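Local coordinates for filamentation induced by cAMP protein Fic (Desulfovibrio alaskensis, PDB 4RGL) that is of unknown function but belongs to the Fic/DOC family, joining a largely helical Fic core to a small C-terminal domain of the helix-turn-helix class, at residues Glu47-Thr52 with Thr94-Glu99; Gln54-Ile59 with Met192-Gln197; Asn284-Ala289 with Pro296-Asn301; Asn304-Met307 with Trp311-Arg314; Pro151-Asp156 with Glu180-Phe185. All coordinates share one frame; numbering follows the deposited sequence.

Contact 1. Residues Glu47-Thr52 with Thr94-Glu99; sequences ENRIRT and TYEAME
Arg49 and Tyr95 bury the most surface here, the arginine reaching out from helix 42-59 to cross the tyrosine of helix 82-95 obliquely. The Arg49 chain leaves its helix with CG anti to the backbone N (chi1 179°) and then bends at chi2 and chi3; these bends carry CD past Tyr95 CB, 3.7 Å away, and bring the guanidinium down beside the ring. Tyr95 CD2 lies over one guanidinium face, off toward its rim. With 41° between the two planes this is not a flat stack. From there Arg49 NH1 reaches Glu96 OE2 at 3.0 Å, a salt bridge made possible by the fold in the glutamate chain at chi2. On the other side of the guanidinium carbon, Arg49 NH2 donates to the carbonyl of Ala209, so the group is held at two nitrogens. One turn further along the helix, Thr52 CG2 packs on the phenol end of the same ring, 3.7 Å from Tyr95 CE2, while Thr52 OG1 hydrogen-bonds to Glu214. Leu195 of helix 189-202 also touches the tyrosine. Only the glutamate lies at the exposed margin. The arrangement is an ordinary buried packing of helix 42-59 against helix 82-95 and the type I turn from Tyr95 to Met98, part of the helical Fic fold.

Contact 2. Residues Gln54-Ile59 with Met192-Gln197; sequences QASLAI and MGRLWQ
Ser56 is the first residue of 54-59 to meet Arg194, the side chain that carries this whole contact from helix 189-202. The serine OG stands anti to the backbone N (chi1 -178°), which turns it toward the arginine, and Arg194 NH1 donates to it over 3.2 Å with an N-H...O angle of 152°. The hydroxyl lies 19° out of the guanidinium plane. NH1 also comes near the Ser56 carbonyl, but at too poor an angle to bond. Three residues on, Ile59 covers one face of the same guanidinium: its CB stands 3.7 Å above the plane, toward the rim, and its CD1 is 3.5 Å from Arg194 NE. Arginine and isoleucine approach from opposite directions, the arginine chain extended from CG to NE. The next residue, Glu60, takes Arg194 NH2 in a salt bridge. Ser56 and Glu60 fit the serine-x-x-x-glutamate pattern of the inhibitory helix in many Fic proteins, and Arg194 fits the last arginine of the Fic motif, so the pairing is consistent with an autoinhibited arrangement. The Ile59 carbonyl hydrogen-bonds an unidentified molecule, probably from the crystallisation liquor. Helix 42-59 thus lies against helix 189-202, with helix 82-95 touching Leu57, helix 214-219 flanking Ala55 and Ile59, and helix 168-182 meeting Arg194 through His176.

Contact 3. Residues Asn284-Ala289 with Pro296-Asn301; sequences NDLMQA and PTFRNN
Leu286, Met287 and Phe298 form the hydrophobic joint of the helix-turn-helix unit in the C-terminal domain, where helix 283-290 packs on helix 295-308 across a short turn. Phe298 is the centrepiece. Its CG is anti to the backbone N (chi1 170°), which swings the ring out from its own helix and in between the two partners on the other. The selenomethionine Met287 comes to the root of the ring: SE is 3.7 Å from Phe298 CB and 4.5 Å from the ring centroid, along a line 38° off the normal. This is an oblique Met-aromatic contact, and the Met287 chain reaches it by a bend at chi2. At the far end of the ring Leu286 takes over, crossing the phenylalanine at about a right angle. Its CB meets both CZ and CE1 of Phe298 at 3.6 Å, and its CD1 sits in the plane of the ring at the edge, 3.8 Å from CZ. Leu290 and Leu303 add to the apolar surroundings of Phe298, as does Leu292 from the turn, while helix 267-276 backs Leu286. Charge keeps to the margin, with Asp285 bridging to Arg326. The contact between the two segments is therefore apolar, resting on the fit of side-chain shapes and a Met-aromatic contact, without directed polar bonds from one segment to the other.

Contact 4. Residues Asn304-Met307 with Trp311-Arg314; sequences NPAM and WIER
The selenomethionine Met307 lies crosswise over the strand that follows its helix, meeting both Ile312 and Arg314 at about a right angle. Its CG is anti to the backbone N (chi1 -170°), and a bend at chi2 brings the chain back across the strand although CB itself points away from it. SE then rests 3.6 Å from Ile312 O and 4.2 Å from Ile312 CG2, while the terminal CE touches Arg314 CG at 3.7 Å and lies over one face of the guanidinium. The arginine chain, extended from CG to NE, offers its aliphatic length to this methyl group. Closer to the turn, Ile312 CG2 packs on Ala306, 3.9 Å from its CB. The Ala306 carbonyl collects two backbone N-H groups, a well-formed bond from Trp311 N of 3.0 Å and a weak one from Ile312 N of 3.3 Å, so one oxygen fastens the start of the strand to the last turns of the helix. Val269 and Ile276 of helix 267-276 close over Ala306 and Ile312 respectively, and Glu313 forms a salt bridge with Arg328 of the adjoining strand 326-329. The second helix of a helix-turn-helix motif leading by a tight turn into a strand of a small antiparallel sheet is characteristic of the winged-helix fold.

Contact 5. Residues Pro151-Asp156 with Glu180-Phe185; sequences PKLMAD and EFIHPF
Met154 CE rests against the ring of Pro184, whereas the flat imidazole next to it, that of His183, turns from the contact and has the Glu180 carbonyl at its edge. His183 ND1 donates to Glu180 O over 2.6 Å, with the oxygen in the ring plane and the N-H...O angle 156°. This bond fixes the rotation of the imidazole just where the chain leaves helix 168-182 with positive phi, at the histidine that opens the Fic motif. Across the contact the chemistry is purely apolar. The selenomethionine chain, bent at chi2 (-62°) and again at chi3, brings its methyl to 3.4 Å from both Ile182 CD1 and Pro184 CG, the Met154 chain crossing the proline at about a right angle. Leu153 adds its CB to Ile182 CD1 at 3.7 Å, and Leu153 CD1 lies near Ile182 CG2, so the isoleucine is met by two successive residues. Around this, Phe179 of helix 168-182 and Tyr127 from a loop pack on both Met154 and Pro184, and Arg128 bonds the carbonyls of Ile182 and His183. Helix 150-163 thereby lies against the end of helix 168-182, with Asn189 at the start of helix 189-202 beside His183 and Pro184.

Contacts 1 and 2 share helix 42-59 and lie closest to the middle of the chain, their centres about 10 Å apart; Leu195 of the second packs on Tyr95 of the first. Both bury an arginine with polar partners. Contact 5 is also buried but farther out and apolar across its segments, and it touches contact 2 where Phe185 meets Met192. Contacts 3 and 4 belong to the separate C-terminal domain, share helix 295-308 and are linked by a probable backbone hydrogen bond from Asn304 N to Arg299 O. Contact 3 is an apolar helix joint, while the partly buried contact 4 relies on backbone bonds as well.

Contact 1. Residues Glu47-Thr52 with Thr94-Glu99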
# COMPACT_ATOMS: atom_id res chain seq x y z
N GLU A 47 6.64 -1.07 -1.32
CA GLU A 47 6.72 0.08 -0.42
C GLU A 47 5.33 0.57 -0.05
O GLU A 47 5.05 0.77 1.13
CB GLU A 47 7.53 1.23 -1.06
CG GLU A 47 9.03 0.97 -1.13
CD GLU A 47 9.83 2.10 -1.77
OE1 GLU A 47 9.32 3.24 -1.81
OE2 GLU A 47 10.99 1.84 -2.17
N ASN A 48 4.44 0.68 -1.05
CA ASN A 48 3.06 1.10 -0.84
C ASN A 48 2.30 0.06 -0.05
O ASN A 48 1.60 0.41 0.91
CB ASN A 48 2.37 1.35 -2.18
CG ASN A 48 2.86 2.59 -2.88
OD1 ASN A 48 3.49 3.47 -2.28
ND2 ASN A 48 2.48 2.74 -4.13
N ARG A 49 2.44 -1.23 -0.43
CA ARG A 49 1.78 -2.33 0.27
C ARG A 49 2.19 -2.36 1.76
O ARG A 49 1.33 -2.47 2.62
CB ARG A 49 2.10 -3.68 -0.41
CG ARG A 49 1.46 -4.91 0.27
CD ARG A 49 -0.06 -4.80 0.41
NE ARG A 49 -0.73 -4.46 -0.86
CZ ARG A 49 -1.07 -5.36 -1.78
NH1 ARG A 49 -0.73 -6.63 -1.64
NH2 ARG A 49 -1.69 -4.97 -2.88
N ILE A 50 3.50 -2.16 2.05
CA ILE A 50 4.01 -2.13 3.43
C ILE A 50 3.37 -0.93 4.19
O ILE A 50 2.93 -1.10 5.33
CB ILE A 50 5.56 -2.07 3.45
CG1 ILE A 50 6.17 -3.40 2.93
CG2 ILE A 50 6.08 -1.74 4.86
CD1 ILE A 50 7.74 -3.42 2.84
N ARG A 51 3.25 0.25 3.52
CA ARG A 51 2.60 1.44 4.10
C ARG A 51 1.13 1.15 4.43
O ARG A 51 0.67 1.51 5.51
CB ARG A 51 2.71 2.64 3.16
CG ARG A 51 4.11 3.23 3.06
CD ARG A 51 4.15 4.41 2.11
NE ARG A 51 3.32 5.51 2.58
CZ ARG A 51 2.94 6.53 1.82
NH1 ARG A 51 3.27 6.56 0.53
NH2 ARG A 51 2.19 7.50 2.33
N THR A 52 0.41 0.49 3.49
CA THR A 52 -0.99 0.09 3.70
C THR A 52 -1.13 -0.82 4.94
O THR A 52 -1.96 -0.56 5.82
CB THR A 52 -1.53 -0.62 2.43
OG1 THR A 52 -1.67 0.34 1.38
CG2 THR A 52 -2.86 -1.33 2.67
N THR A 94 -2.49 -11.95 3.56
CA THR A 94 -3.89 -11.72 3.18
C THR A 94 -3.98 -10.80 1.94
O THR A 94 -4.69 -11.13 0.99
CB THR A 94 -4.67 -11.13 4.37
OG1 THR A 94 -4.40 -11.91 5.53
CG2 THR A 94 -6.16 -11.06 4.12
N TYR A 95 -3.25 -9.66 1.96
CA TYR A 95 -3.29 -8.70 0.84
C TYR A 95 -2.70 -9.30 -0.45
O TYR A 95 -3.15 -8.95 -1.54
CB TYR A 95 -2.54 -7.40 1.20
CG TYR A 95 -3.37 -6.44 2.02
CD1 TYR A 95 -3.43 -6.54 3.41
CD2 TYR A 95 -4.04 -5.38 1.42
CE1 TYR A 95 -4.19 -5.65 4.17
CE2 TYR A 95 -4.79 -4.47 2.17
CZ TYR A 95 -4.87 -4.62 3.55
OH TYR A 95 -5.62 -3.75 4.30
N GLU A 96 -1.73 -10.23 -0.32
CA GLU A 96 -1.11 -10.85 -1.50
C GLU A 96 -2.07 -11.85 -2.17
O GLU A 96 -1.83 -12.25 -3.31
CB GLU A 96 0.22 -11.54 -1.13
CG GLU A 96 1.32 -10.57 -0.72
CD GLU A 96 1.67 -9.50 -1.74
OE1 GLU A 96 2.01 -9.86 -2.89
OE2 GLU A 96 1.68 -8.31 -1.36
N ALA A 97 -3.18 -12.20 -1.49
CA ALA A 97 -4.13 -13.19 -2.02
C ALA A 97 -5.42 -12.52 -2.56
O ALA A 97 -6.41 -13.21 -2.82
CB ALA A 97 -4.48 -14.19 -0.93
N MSE A 98 -5.38 -11.18 -2.82
CA MSE A 98 -6.57 -10.44 -3.29
C MSE A 98 -6.97 -10.86 -4.70
O MSE A 98 -8.15 -10.78 -5.04
CB MSE A 98 -6.32 -8.94 -3.26
CG MSE A 98 -6.15 -8.39 -1.86
SE MSE A 98 -6.10 -6.46 -1.85
CE MSE A 98 -7.75 -6.16 -2.03
N GLU A 99 -5.98 -11.28 -5.53
CA GLU A 99 -6.24 -11.69 -6.92
C GLU A 99 -7.30 -12.81 -6.97
O GLU A 99 -8.09 -12.86 -7.92
CB GLU A 99 -4.92 -12.16 -7.58
CG GLU A 99 -5.04 -12.43 -9.09
CD GLU A 99 -5.27 -11.19 -9.95
OE1 GLU A 99 -4.46 -10.24 -9.84
OE2 GLU A 99 -6.16 -11.24 -10.83

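Contact 2. Residues Gln54-Ile59 with Met192-Gln197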
# COMPACT_ATOMS: atom_id res chain seq x y z
N GLN A 54 1.15 -1.40 7.50
CA GLN A 54 1.59 -0.74 8.73
C GLN A 54 0.50 0.22 9.24
O GLN A 54 0.15 0.17 10.41
CB GLN A 54 2.91 0.01 8.49
CG GLN A 54 3.54 0.59 9.77
CD GLN A 54 2.85 1.84 10.25
OE1 GLN A 54 2.50 2.73 9.46
NE2 GLN A 54 2.70 1.98 11.54
N ALA A 55 -0.04 1.08 8.35
CA ALA A 55 -1.06 2.06 8.75
C ALA A 55 -2.36 1.37 9.19
O ALA A 55 -2.89 1.70 10.25
CB ALA A 55 -1.33 3.02 7.62
N SER A 56 -2.86 0.39 8.39
CA SER A 56 -4.10 -0.34 8.72
C SER A 56 -3.99 -1.00 10.11
O SER A 56 -4.92 -0.91 10.91
CB SER A 56 -4.40 -1.40 7.66
OG SER A 56 -5.62 -2.08 7.93
N LEU A 57 -2.81 -1.59 10.42
CA LEU A 57 -2.57 -2.22 11.72
C LEU A 57 -2.34 -1.16 12.81
O LEU A 57 -2.77 -1.36 13.95
CB LEU A 57 -1.36 -3.18 11.66
CG LEU A 57 -1.58 -4.50 10.88
CD1 LEU A 57 -0.29 -5.22 10.67
CD2 LEU A 57 -2.54 -5.39 11.59
N ALA A 58 -1.70 -0.02 12.45
CA ALA A 58 -1.45 1.07 13.41
C ALA A 58 -2.76 1.65 13.93
O ALA A 58 -2.85 2.02 15.10
CB ALA A 58 -0.61 2.16 12.76
N ILE A 59 -3.80 1.71 13.05
CA ILE A 59 -5.13 2.23 13.43
C ILE A 59 -5.73 1.35 14.53
O ILE A 59 -6.39 1.86 15.43
CB ILE A 59 -6.07 2.31 12.19
CG1 ILE A 59 -5.50 3.29 11.13
CG2 ILE A 59 -7.49 2.73 12.61
CD1 ILE A 59 -6.28 3.30 9.77
N MSE A 192 -10.59 -5.74 8.14
CA MSE A 192 -11.39 -6.35 7.06
C MSE A 192 -12.14 -5.29 6.25
O MSE A 192 -12.39 -5.49 5.05
CB MSE A 192 -12.39 -7.37 7.63
CG MSE A 192 -11.74 -8.67 8.09
SE MSE A 192 -10.82 -9.60 6.66
CE MSE A 192 -12.32 -10.00 5.53
N GLY A 193 -12.52 -4.20 6.91
CA GLY A 193 -13.18 -3.09 6.25
C GLY A 193 -12.30 -2.42 5.22
O GLY A 193 -12.67 -2.31 4.05
N ARG A 194 -11.05 -2.07 5.64
CA ARG A 194 -10.07 -1.43 4.75
C ARG A 194 -9.62 -2.38 3.66
O ARG A 194 -9.40 -1.96 2.52
CB ARG A 194 -8.87 -0.94 5.55
CG ARG A 194 -9.26 0.06 6.60
CD ARG A 194 -8.12 0.44 7.48
NE ARG A 194 -8.62 0.90 8.77
CZ ARG A 194 -8.61 0.15 9.87
NH1 ARG A 194 -7.98 -1.01 9.88
NH2 ARG A 194 -9.14 0.60 10.99
N LEU A 195 -9.51 -3.69 3.99
CA LEU A 195 -9.12 -4.69 3.01
C LEU A 195 -10.15 -4.80 1.90
O LEU A 195 -9.79 -4.76 0.72
CB LEU A 195 -8.92 -6.06 3.68
CG LEU A 195 -8.65 -7.25 2.72
CD1 LEU A 195 -7.29 -7.11 2.03
CD2 LEU A 195 -8.75 -8.56 3.44
N TRP A 196 -11.43 -4.91 2.27
CA TRP A 196 -12.48 -5.12 1.29
C TRP A 196 -12.73 -3.85 0.46
O TRP A 196 -13.03 -3.96 -0.73
CB TRP A 196 -13.77 -5.60 1.96
CG TRP A 196 -14.31 -6.86 1.34
CD1 TRP A 196 -15.49 -7.00 0.66
CD2 TRP A 196 -13.60 -8.09 1.16
NE1 TRP A 196 -15.60 -8.28 0.17
CE2 TRP A 196 -14.44 -8.96 0.42
CE3 TRP A 196 -12.33 -8.56 1.56
CZ2 TRP A 196 -14.07 -10.27 0.11
CZ3 TRP A 196 -11.96 -9.84 1.22
CH2 TRP A 196 -12.82 -10.69 0.52
N GLN A 197 -12.49 -2.66 1.05
CA GLN A 197 -12.57 -1.43 0.27
C GLN A 197 -11.49 -1.43 -0.83
O GLN A 197 -11.79 -1.15 -1.99
CB GLN A 197 -12.43 -0.20 1.16
CG GLN A 197 -12.46 1.11 0.36
CD GLN A 197 -12.36 2.32 1.23
OE1 GLN A 197 -13.21 2.56 2.09
NE2 GLN A 197 -11.43 3.20 0.90

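Contact 3. Residues Asn284-Ala289 with Pro296-Asn301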
# COMPACT_ATOMS: atom_id res chain seq x y z
N ASN A 284 43.64 -0.34 -14.96
CA ASN A 284 44.03 -1.75 -14.80
C ASN A 284 43.37 -2.39 -13.56
O ASN A 284 43.16 -3.61 -13.54
CB ASN A 284 45.55 -1.88 -14.72
CG ASN A 284 46.25 -1.56 -16.01
OD1 ASN A 284 47.10 -0.67 -16.08
ND2 ASN A 284 45.89 -2.26 -17.09
N ASP A 285 43.05 -1.57 -12.53
CA ASP A 285 42.36 -2.06 -11.33
C ASP A 285 40.91 -2.40 -11.65
O ASP A 285 40.39 -3.40 -11.17
CB ASP A 285 42.43 -1.02 -10.19
CG ASP A 285 43.82 -0.80 -9.63
OD1 ASP A 285 44.64 -1.76 -9.66
OD2 ASP A 285 44.07 0.28 -9.06
N LEU A 286 40.26 -1.57 -12.51
CA LEU A 286 38.90 -1.82 -12.96
C LEU A 286 38.87 -2.97 -13.98
O LEU A 286 38.01 -3.84 -13.90
CB LEU A 286 38.30 -0.55 -13.58
CG LEU A 286 37.89 0.53 -12.60
CD1 LEU A 286 37.61 1.85 -13.32
CD2 LEU A 286 36.68 0.10 -11.78
N MSE A 287 39.87 -2.99 -14.90
CA MSE A 287 40.01 -4.05 -15.90
C MSE A 287 40.03 -5.45 -15.23
O MSE A 287 39.30 -6.35 -15.65
CB MSE A 287 41.30 -3.83 -16.71
CG MSE A 287 41.26 -4.46 -18.08
SE MSE A 287 40.71 -3.21 -19.50
CE MSE A 287 40.65 -4.44 -20.92
N GLN A 288 40.83 -5.60 -14.14
CA GLN A 288 40.95 -6.86 -13.39
C GLN A 288 39.64 -7.20 -12.64
O GLN A 288 39.23 -8.36 -12.62
CB GLN A 288 42.13 -6.79 -12.40
CG GLN A 288 42.14 -7.94 -11.38
CD GLN A 288 43.49 -8.57 -11.24
OE1 GLN A 288 44.53 -7.96 -11.51
NE2 GLN A 288 43.50 -9.80 -10.77
N ALA A 289 39.02 -6.19 -12.00
CA ALA A 289 37.80 -6.38 -11.20
C ALA A 289 36.60 -6.76 -12.08
O ALA A 289 35.80 -7.62 -11.69
CB ALA A 289 37.49 -5.12 -10.42
N PRO A 296 39.43 -1.38 -25.79
CA PRO A 296 38.44 -0.47 -26.40
C PRO A 296 37.02 -0.68 -25.83
O PRO A 296 36.30 0.28 -25.64
CB PRO A 296 38.51 -0.81 -27.89
CG PRO A 296 39.87 -1.36 -28.08
CD PRO A 296 40.19 -2.11 -26.83
N THR A 297 36.67 -1.95 -25.49
CA THR A 297 35.36 -2.27 -24.89
C THR A 297 35.24 -1.60 -23.49
O THR A 297 34.20 -1.02 -23.18
CB THR A 297 35.17 -3.81 -24.80
OG1 THR A 297 35.20 -4.36 -26.11
CG2 THR A 297 33.85 -4.19 -24.11
N PHE A 298 36.32 -1.66 -22.67
CA PHE A 298 36.32 -1.05 -21.33
C PHE A 298 36.16 0.48 -21.42
O PHE A 298 35.38 1.06 -20.67
CB PHE A 298 37.61 -1.41 -20.56
CG PHE A 298 37.80 -0.62 -19.29
CD1 PHE A 298 37.00 -0.85 -18.18
CD2 PHE A 298 38.81 0.33 -19.18
CE1 PHE A 298 37.16 -0.10 -17.01
CE2 PHE A 298 38.98 1.07 -18.01
CZ PHE A 298 38.16 0.85 -16.93
N ARG A 299 36.92 1.13 -22.30
CA ARG A 299 36.90 2.58 -22.43
C ARG A 299 35.53 3.06 -22.98
O ARG A 299 34.94 3.99 -22.42
CB ARG A 299 38.04 3.06 -23.35
CG ARG A 299 38.52 4.50 -23.08
CD ARG A 299 39.32 4.61 -21.78
NE ARG A 299 40.02 5.89 -21.66
CZ ARG A 299 39.49 6.98 -21.10
NH1 ARG A 299 38.25 6.97 -20.65
NH2 ARG A 299 40.20 8.10 -21.02
N ASN A 300 34.99 2.36 -24.01
CA ASN A 300 33.77 2.78 -24.71
C ASN A 300 32.47 2.37 -23.97
O ASN A 300 31.47 3.09 -24.05
CB ASN A 300 33.74 2.20 -26.13
CG ASN A 300 34.90 2.64 -27.00
OD1 ASN A 300 35.45 3.74 -26.84
ND2 ASN A 300 35.25 1.82 -27.98
N ASN A 301 32.46 1.17 -23.33
CA ASN A 301 31.22 0.63 -22.74
C ASN A 301 31.19 0.77 -21.20
O ASN A 301 30.13 0.55 -20.60
CB ASN A 301 31.04 -0.86 -23.12
CG ASN A 301 30.97 -1.12 -24.61
OD1 ASN A 301 30.93 -0.19 -25.44
ND2 ASN A 301 30.93 -2.39 -24.99

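Contact 4. Residues Asn304-Met307 with Trp311-Arg314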
# COMPACT_ATOMS: atom_id res chain seq x y z
N ASN A 304 34.11 5.56 -20.20
CA ASN A 304 33.56 6.80 -20.78
C ASN A 304 32.04 6.99 -20.42
O ASN A 304 31.65 8.09 -20.03
CB ASN A 304 33.75 6.84 -22.30
CG ASN A 304 35.19 7.07 -22.74
OD1 ASN A 304 35.99 7.68 -22.02
ND2 ASN A 304 35.51 6.67 -23.96
N PRO A 305 31.17 5.93 -20.53
CA PRO A 305 29.74 6.13 -20.19
C PRO A 305 29.54 6.60 -18.74
O PRO A 305 28.73 7.50 -18.50
CB PRO A 305 29.13 4.73 -20.40
CG PRO A 305 30.06 4.05 -21.32
CD PRO A 305 31.42 4.55 -21.00
N ALA A 306 30.30 6.02 -17.78
CA ALA A 306 30.23 6.42 -16.37
C ALA A 306 30.85 7.81 -16.16
O ALA A 306 30.46 8.52 -15.24
CB ALA A 306 30.95 5.39 -15.51
N MSE A 307 31.80 8.20 -17.03
CA MSE A 307 32.47 9.50 -16.96
C MSE A 307 31.55 10.63 -17.49
O MSE A 307 31.51 11.72 -16.92
CB MSE A 307 33.80 9.46 -17.76
CG MSE A 307 34.68 10.68 -17.54
SE MSE A 307 35.67 10.62 -15.86
CE MSE A 307 36.35 12.45 -15.86
N TRP A 311 29.06 9.91 -13.03
CA TRP A 311 29.01 8.92 -11.93
C TRP A 311 30.39 8.76 -11.30
O TRP A 311 30.49 8.43 -10.12
CB TRP A 311 28.51 7.55 -12.44
CG TRP A 311 27.11 7.57 -12.96
CD1 TRP A 311 26.72 7.48 -14.26
CD2 TRP A 311 25.91 7.74 -12.19
NE1 TRP A 311 25.34 7.54 -14.35
CE2 TRP A 311 24.83 7.73 -13.09
CE3 TRP A 311 25.65 7.91 -10.82
CZ2 TRP A 311 23.50 7.85 -12.67
CZ3 TRP A 311 24.34 8.05 -10.40
CH2 TRP A 311 23.28 8.01 -11.32
N ILE A 312 31.45 8.98 -12.10
CA ILE A 312 32.84 8.81 -11.66
C ILE A 312 33.67 10.06 -12.04
O ILE A 312 33.38 10.72 -13.05
CB ILE A 312 33.44 7.50 -12.28
CG1 ILE A 312 34.74 7.08 -11.60
CG2 ILE A 312 33.61 7.61 -13.81
CD1 ILE A 312 34.55 6.43 -10.28
N GLU A 313 34.69 10.40 -11.22
CA GLU A 313 35.58 11.53 -11.52
C GLU A 313 37.06 11.09 -11.47
O GLU A 313 37.36 10.01 -10.94
CB GLU A 313 35.33 12.72 -10.56
CG GLU A 313 35.71 12.44 -9.11
CD GLU A 313 35.52 13.62 -8.18
OE1 GLU A 313 35.87 14.76 -8.58
OE2 GLU A 313 35.10 13.40 -7.02
N ARG A 314 37.97 11.92 -12.01
CA ARG A 314 39.39 11.60 -12.05
C ARG A 314 40.11 12.12 -10.81
O ARG A 314 39.82 13.23 -10.34
CB ARG A 314 40.04 12.19 -13.31
CG ARG A 314 39.69 11.43 -14.57
CD ARG A 314 40.09 12.19 -15.81
NE ARG A 314 39.88 11.39 -17.02
CZ ARG A 314 39.88 11.90 -18.25
NH1 ARG A 314 39.99 13.21 -18.43
NH2 ARG A 314 39.70 11.12 -19.30

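Contact 5. Residues Pro151-Asp156 with Glu180-Phe185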
# COMPACT_ATOMS: atom_id res chain seq x y z
N PRO A 151 -25.82 -13.01 9.54
CA PRO A 151 -25.89 -13.75 8.26
C PRO A 151 -26.74 -13.02 7.20
O PRO A 151 -26.29 -12.87 6.06
CB PRO A 151 -26.52 -15.08 8.66
CG PRO A 151 -26.10 -15.28 10.06
CD PRO A 151 -26.04 -13.91 10.69
N LYS A 152 -27.97 -12.58 7.57
CA LYS A 152 -28.89 -11.88 6.66
C LYS A 152 -28.33 -10.50 6.26
O LYS A 152 -28.33 -10.14 5.08
CB LYS A 152 -30.29 -11.72 7.30
CG LYS A 152 -31.32 -10.97 6.43
CD LYS A 152 -31.79 -11.80 5.23
CE LYS A 152 -32.74 -11.04 4.34
NZ LYS A 152 -33.97 -10.62 5.07
N LEU A 153 -27.83 -9.72 7.26
CA LEU A 153 -27.24 -8.40 7.01
C LEU A 153 -26.10 -8.48 6.00
O LEU A 153 -26.01 -7.66 5.08
CB LEU A 153 -26.73 -7.78 8.34
CG LEU A 153 -27.80 -7.31 9.32
CD1 LEU A 153 -27.22 -7.10 10.69
CD2 LEU A 153 -28.46 -6.05 8.83
N MSE A 154 -25.23 -9.50 6.16
CA MSE A 154 -24.08 -9.70 5.29
C MSE A 154 -24.51 -10.24 3.93
O MSE A 154 -23.97 -9.81 2.91
CB MSE A 154 -23.07 -10.65 5.94
CG MSE A 154 -22.21 -9.95 6.97
SE MSE A 154 -21.18 -8.55 6.13
CE MSE A 154 -21.16 -7.40 7.42
N ALA A 155 -25.52 -11.13 3.91
CA ALA A 155 -26.06 -11.66 2.66
C ALA A 155 -26.63 -10.54 1.81
O ALA A 155 -26.31 -10.44 0.62
CB ALA A 155 -27.13 -12.70 2.95
N ASP A 156 -27.42 -9.64 2.44
CA ASP A 156 -28.03 -8.50 1.76
C ASP A 156 -26.95 -7.55 1.25
O ASP A 156 -26.99 -7.14 0.08
CB ASP A 156 -28.99 -7.74 2.69
CG ASP A 156 -30.24 -8.53 3.07
OD1 ASP A 156 -30.61 -9.47 2.32
OD2 ASP A 156 -30.90 -8.15 4.06
N GLU A 180 -18.71 -1.77 8.69
CA GLU A 180 -18.27 -1.28 10.00
C GLU A 180 -19.44 -1.31 11.01
O GLU A 180 -19.23 -1.60 12.18
CB GLU A 180 -17.68 0.14 9.88
CG GLU A 180 -16.81 0.56 11.07
CD GLU A 180 -17.55 1.13 12.28
OE1 GLU A 180 -18.77 1.36 12.18
OE2 GLU A 180 -16.87 1.44 13.29
N PHE A 181 -20.67 -1.00 10.53
CA PHE A 181 -21.85 -1.01 11.39
C PHE A 181 -22.20 -2.43 11.85
O PHE A 181 -22.63 -2.62 12.99
CB PHE A 181 -23.06 -0.39 10.65
CG PHE A 181 -24.38 -0.59 11.36
CD1 PHE A 181 -24.76 0.24 12.42
CD2 PHE A 181 -25.25 -1.60 10.97
CE1 PHE A 181 -25.97 0.04 13.08
CE2 PHE A 181 -26.46 -1.81 11.64
CZ PHE A 181 -26.82 -0.98 12.69
N ILE A 182 -22.04 -3.42 10.96
CA ILE A 182 -22.43 -4.79 11.27
C ILE A 182 -21.36 -5.49 12.16
O ILE A 182 -21.73 -6.19 13.10
CB ILE A 182 -22.70 -5.61 9.97
CG1 ILE A 182 -23.77 -4.90 9.09
CG2 ILE A 182 -23.13 -7.06 10.31
CD1 ILE A 182 -23.96 -5.50 7.66
N HIS A 183 -20.04 -5.25 11.88
CA HIS A 183 -18.94 -5.93 12.63
C HIS A 183 -19.18 -7.44 12.62
O HIS A 183 -19.58 -8.01 13.64
CB HIS A 183 -18.85 -5.39 14.08
CG HIS A 183 -17.74 -4.42 14.31
ND1 HIS A 183 -17.75 -3.16 13.72
CD2 HIS A 183 -16.69 -4.49 15.17
CE1 HIS A 183 -16.67 -2.55 14.18
NE2 HIS A 183 -16.01 -3.30 15.06
N PRO A 184 -19.12 -8.09 11.43
CA PRO A 184 -19.59 -9.49 11.34
C PRO A 184 -18.66 -10.49 12.04
O PRO A 184 -19.09 -11.58 12.35
CB PRO A 184 -19.62 -9.74 9.83
CG PRO A 184 -18.65 -8.79 9.27
CD PRO A 184 -18.76 -7.56 10.10
N PHE A 185 -17.39 -10.13 12.22
CA PHE A 185 -16.43 -11.07 12.80
C PHE A 185 -16.15 -10.75 14.27
O PHE A 185 -16.37 -9.62 14.72
CB PHE A 185 -15.13 -11.06 12.00
CG PHE A 185 -15.31 -11.41 10.54
CD1 PHE A 185 -15.51 -12.73 10.15
CD2 PHE A 185 -15.24 -10.43 9.56
CE1 PHE A 185 -15.67 -13.06 8.80
CE2 PHE A 185 -15.39 -10.76 8.21
CZ PHE A 185 -15.61 -12.07 7.84